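Local coordinates for protein 5'-methylthioadenosine nucleosidase / s-adenosylhomocysteine nucleosidase (Brucella melitensis bv. 1, PDB 4PR3) that is a nucleosidase of the phosphorylase superfamily, modelled as a two-chain assembly with adenine bound in a pocket, at residues V36-A39 against D40-G44. Residues are numbered along the deposited sequence; the frame is centred on the assembly and turned at random.
Sequences VMAA and DAEYG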
loop_
_atom_site.group_PDB
_atom_site.type_symbol
_atom_site.label_atom_id
_atom_site.label_comp_id
_atom_site.label_asym_id
_atom_site.label_seq_id
_atom_site.Cartn_x
_atom_site.Cartn_y
_atom_site.Cartn_z
ATOM N N VAL A 36 7.004 -4.065 14.355
ATOM C CA VAL A 36 5.682 -3.852 13.791
ATOM C C VAL A 36 4.980 -5.178 13.512
ATOM O O VAL A 36 5.603 -6.148 13.082
ATOM C CB VAL A 36 5.729 -2.975 12.515
ATOM C CG1 VAL A 36 6.503 -1.693 12.786
ATOM C CG2 VAL A 36 6.346 -3.730 11.356
HETATM N N MSE A 37 3.684 -5.227 13.798
HETATM C CA MSE A 37 2.887 -6.417 13.528
HETATM C C MSE A 37 1.543 -6.035 12.920
HETATM O O MSE A 37 1.056 -4.927 13.126
HETATM C CB MSE A 37 2.681 -7.237 14.803
HETATM C CG MSE A 37 3.977 -7.628 15.490
HETATM SE SE MSE A 37 3.792 -9.097 16.751
HETATM C CE MSE A 37 3.417 -10.538 15.498
ATOM N N ALA A 38 0.952 -6.958 12.171
ATOM C CA ALA A 38 -0.316 -6.695 11.502
ATOM C C ALA A 38 -1.488 -6.734 12.474
ATOM O O ALA A 38 -2.126 -5.713 12.729
ATOM C CB ALA A 38 -0.532 -7.685 10.371
ATOM N N ALA A 39 -1.767 -7.917 13.014
ATOM C CA ALA A 39 -2.931 -8.114 13.875
ATOM C C ALA A 39 -2.535 -8.623 15.260
ATOM O O ALA A 39 -1.502 -9.271 15.421
ATOM C CB ALA A 39 -3.920 -9.067 13.216
ATOM N N ASP A 40 -3.363 -8.317 16.256
ATOM C CA ASP A 40 -3.090 -8.693 17.643
ATOM C C ASP A 40 -3.138 -10.203 17.883
ATOM O O ASP A 40 -2.711 -10.685 18.932
ATOM C CB ASP A 40 -4.060 -7.983 18.594
ATOM C CG ASP A 40 -3.575 -6.602 19.001
ATOM O OD1 ASP A 40 -3.805 -5.639 18.239
ATOM O OD2 ASP A 40 -2.966 -6.480 20.087
ATOM N N ALA A 41 -3.659 -10.943 16.908
ATOM C CA ALA A 41 -3.771 -12.392 17.020
ATOM C C ALA A 41 -2.402 -13.073 17.042
ATOM O O ALA A 41 -2.210 -14.088 17.715
ATOM C CB ALA A 41 -4.622 -12.943 15.885
ATOM N N GLU A 42 -1.453 -12.508 16.306
ATOM C CA GLU A 42 -0.120 -13.090 16.197
ATOM C C GLU A 42 0.750 -12.768 17.410
ATOM O O GLU A 42 1.795 -13.387 17.616
ATOM C CB GLU A 42 0.568 -12.587 14.926
ATOM C CG GLU A 42 -0.153 -12.917 13.630
ATOM C CD GLU A 42 0.388 -12.117 12.464
ATOM O OE1 GLU A 42 0.657 -12.713 11.398
ATOM O OE2 GLU A 42 0.544 -10.886 12.615
ATOM N N TYR A 43 0.308 -11.804 18.214
ATOM C CA TYR A 43 1.090 -11.316 19.346
ATOM C C TYR A 43 0.704 -12.073 20.612
ATOM O O TYR A 43 -0.384 -11.884 21.153
ATOM C CB TYR A 43 0.831 -9.817 19.515
ATOM C CG TYR A 43 1.643 -9.119 20.583
ATOM C CD1 TYR A 43 3.026 -9.236 20.625
ATOM C CD2 TYR A 43 1.027 -8.310 21.528
ATOM C CE1 TYR A 43 3.768 -8.586 21.597
ATOM C CE2 TYR A 43 1.759 -7.655 22.497
ATOM C CZ TYR A 43 3.127 -7.798 22.529
ATOM O OH TYR A 43 3.855 -7.143 23.494
ATOM N N GLY A 44 1.612 -12.922 21.084
ATOM C CA GLY A 44 1.332 -13.807 22.201
ATOM C C GLY A 44 2.051 -13.465 23.491
ATOM O O GLY A 44 2.531 -12.348 23.672
#
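M37 closes strand 31-37 of a phosphorylase-superfamily sheet, and its selenium lies against Y43 just past a type I beta turn running from A39 to E42. The case illustrates how a chain leaving a strand can reverse at once and fold its own side chains back over the strand end. The backbone part is modest. E42 N gives a weak hydrogen bond to A39 O (3.4 Å, N-H...O 154°), the bond expected of such a turn, and Y43 N continues the bend by bonding to D40 O at 3.3 Å.

Apolar packing joins the two segments as well. M37 is selenomethionine, and its chain, bent at the last torsion (chi3 69°), turns the methyl CE toward E42 while SE stays beside Y43. SE of M37 lies 4.0 Å from CD1 of Y43. Measured to the ring centroid the distance is 5.0 Å, an oblique Met-aromatic contact 60° off the ring normal, and the two side chains run nearly perpendicular. With CG anti to the backbone N, the Y43 ring passes M37 and continues to its hydroxyl, which hydrogen-bonds to F51 O. M37, itself buried, also packs on M55 and L87 of the neighbouring strands 54-55 and 83-91, and on P53, which Y43 also touches.

The polar side belongs to E42. Its chain stretches out beyond CG and carries the carboxylate back past the turn, where OE1 is hydrogen-bonded to the backbone N of S89, a residue of the adenine pocket; the E42 side chain is about 6 Å from the bound adenine. The other oxygen, OE2, lies 3.8 Å from A39 N, at the start of the turn, without a hydrogen bond to it. Nearer the root of the same side chain, E42 CB meets M37 CE at 3.6 Å.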